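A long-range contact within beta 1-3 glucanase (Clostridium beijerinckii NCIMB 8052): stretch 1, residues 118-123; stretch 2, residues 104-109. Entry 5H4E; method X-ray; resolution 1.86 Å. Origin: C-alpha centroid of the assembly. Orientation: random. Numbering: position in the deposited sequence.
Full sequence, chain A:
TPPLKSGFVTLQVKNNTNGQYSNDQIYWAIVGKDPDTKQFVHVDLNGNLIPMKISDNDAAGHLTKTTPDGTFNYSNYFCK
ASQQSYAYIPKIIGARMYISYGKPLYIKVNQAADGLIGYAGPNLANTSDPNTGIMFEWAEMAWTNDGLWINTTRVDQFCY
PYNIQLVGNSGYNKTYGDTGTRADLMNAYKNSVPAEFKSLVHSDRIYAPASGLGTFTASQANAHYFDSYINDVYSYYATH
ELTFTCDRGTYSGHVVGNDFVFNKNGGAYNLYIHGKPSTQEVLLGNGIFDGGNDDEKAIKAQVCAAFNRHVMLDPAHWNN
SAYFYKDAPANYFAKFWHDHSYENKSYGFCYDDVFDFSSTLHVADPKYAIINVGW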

# COMPACT_ATOMS: atom_id res chain seq x y z
N GLY A 118 -14.23 0.81 -14.51
CA GLY A 118 -13.03 0.59 -13.72
C GLY A 118 -12.24 -0.64 -14.11
O GLY A 118 -12.41 -1.20 -15.19
N TYR A 119 -11.35 -1.07 -13.22
CA TYR A 119 -10.58 -2.27 -13.50
C TYR A 119 -10.42 -3.12 -12.24
O TYR A 119 -10.50 -2.61 -11.11
CB TYR A 119 -9.20 -1.92 -14.07
CG TYR A 119 -8.23 -1.39 -13.03
CD1 TYR A 119 -7.35 -2.24 -12.37
CD2 TYR A 119 -8.21 -0.03 -12.70
CE1 TYR A 119 -6.46 -1.75 -11.41
CE2 TYR A 119 -7.33 0.47 -11.75
CZ TYR A 119 -6.45 -0.40 -11.11
OH TYR A 119 -5.56 0.07 -10.17
N ALA A 120 -10.20 -4.41 -12.46
CA ALA A 120 -9.91 -5.35 -11.39
C ALA A 120 -8.46 -5.76 -11.50
O ALA A 120 -8.06 -6.38 -12.47
CB ALA A 120 -10.83 -6.56 -11.47
N GLY A 121 -7.66 -5.38 -10.51
CA GLY A 121 -6.30 -5.85 -10.42
C GLY A 121 -6.32 -7.21 -9.73
O GLY A 121 -7.40 -7.74 -9.46
N PRO A 122 -5.15 -7.77 -9.45
CA PRO A 122 -5.10 -9.10 -8.82
C PRO A 122 -5.88 -9.14 -7.51
O PRO A 122 -5.75 -8.24 -6.68
CB PRO A 122 -3.61 -9.32 -8.56
CG PRO A 122 -2.92 -8.45 -9.58
CD PRO A 122 -3.80 -7.25 -9.74
N ASN A 123 -6.72 -10.15 -7.35
CA ASN A 123 -7.31 -10.40 -6.05
C ASN A 123 -6.82 -11.76 -5.59
O ASN A 123 -7.46 -12.77 -5.86
CB ASN A 123 -8.84 -10.37 -6.11
CG ASN A 123 -9.47 -10.82 -4.79
OD1 ASN A 123 -8.83 -10.83 -3.74
ND2 ASN A 123 -10.74 -11.21 -4.86
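Stretch 2 (104-109) PLYIKV

Stretch 2 runs extended and antiparallel to stretch 1, the end-to-end directions 153° apart, and becomes a regular strand at K108 and V109. The register is set at A120 and K108, a hydrogen-bonded pair: A120 N donates to K108 O at 2.9 Å, while the return bond from K108 N to A120 O is weak, at 3.4 Å and 140°. One step on, Y119 faces V109 as a non-hydrogen-bonded pair, CA to CA 4.3 Å, and V109 CA offers its hydrogen to G118 O at 3.5 Å.

Side chains follow this alternation. Y119 and V109 share one face of the sheet, A120 and K108 the other. With chi1 at p (75°), Y119 leans so that its CD1 comes within 3.8 Å of CG2 of I107, the residue just before the strand, in an oblique approach; I107, m,t, presents that CG2 to the ring. V109, chi1 t, brings CG1 to 3.3 Å from G118 O. On the other face, K108 starts beside A120, CB to CB 4.5 Å, but its chain leads away, and NZ is hydrogen-bonded elsewhere in the structure.

Where the backbones part, a water lies 2.8 Å from Y106 O and 3.3 Å from A120 O, placed to donate to either. There L105, in the m,t rotamer, points toward stretch 1, and its CD1 packs on P122 CG at 4.2 Å.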

# COMPACT_ATOMS: atom_id res chain seq x y z
N PRO A 104 3.00 -10.45 -18.31
CA PRO A 104 2.22 -9.33 -17.80
C PRO A 104 1.09 -9.82 -16.90
O PRO A 104 0.72 -10.99 -16.93
CB PRO A 104 1.67 -8.68 -19.07
CG PRO A 104 1.58 -9.82 -20.03
CD PRO A 104 2.78 -10.65 -19.75
N LEU A 105 0.52 -8.90 -16.13
CA LEU A 105 -0.63 -9.22 -15.29
C LEU A 105 -1.88 -9.29 -16.15
O LEU A 105 -1.92 -8.72 -17.25
CB LEU A 105 -0.79 -8.19 -14.18
CG LEU A 105 0.40 -8.13 -13.21
CD1 LEU A 105 0.17 -7.09 -12.14
CD2 LEU A 105 0.55 -9.51 -12.59
N TYR A 106 -2.88 -10.01 -15.67
CA TYR A 106 -4.18 -10.06 -16.33
C TYR A 106 -5.16 -9.10 -15.65
O TYR A 106 -5.70 -9.41 -14.58
CB TYR A 106 -4.76 -11.47 -16.30
CG TYR A 106 -3.92 -12.53 -16.95
CD1 TYR A 106 -4.00 -12.78 -18.32
CD2 TYR A 106 -3.06 -13.31 -16.19
CE1 TYR A 106 -3.24 -13.76 -18.92
CE2 TYR A 106 -2.28 -14.30 -16.78
CZ TYR A 106 -2.38 -14.52 -18.14
OH TYR A 106 -1.61 -15.51 -18.71
N ILE A 107 -5.37 -7.94 -16.26
CA ILE A 107 -6.26 -6.93 -15.70
C ILE A 107 -7.59 -6.88 -16.45
O ILE A 107 -7.63 -6.57 -17.64
CB ILE A 107 -5.59 -5.54 -15.73
CG1 ILE A 107 -4.36 -5.53 -14.80
CG2 ILE A 107 -6.59 -4.46 -15.36
CD1 ILE A 107 -3.57 -4.23 -14.83
N LYS A 108 -8.68 -7.19 -15.75
CA LYS A 108 -10.03 -7.16 -16.32
C LYS A 108 -10.69 -5.78 -16.20
O LYS A 108 -10.93 -5.30 -15.09
CB LYS A 108 -10.92 -8.20 -15.62
CG LYS A 108 -12.30 -8.42 -16.23
CD LYS A 108 -12.21 -9.20 -17.53
CE LYS A 108 -13.56 -9.82 -17.92
NZ LYS A 108 -13.37 -10.80 -19.04
N VAL A 109 -11.00 -5.15 -17.33
CA VAL A 109 -11.73 -3.88 -17.29
C VAL A 109 -13.22 -4.18 -17.09
O VAL A 109 -13.74 -5.15 -17.64
CB VAL A 109 -11.54 -3.03 -18.58
CG1 VAL A 109 -12.26 -1.68 -18.45
CG2 VAL A 109 -10.06 -2.82 -18.87
O HOH W 1 -8.28 -9.53 -13.43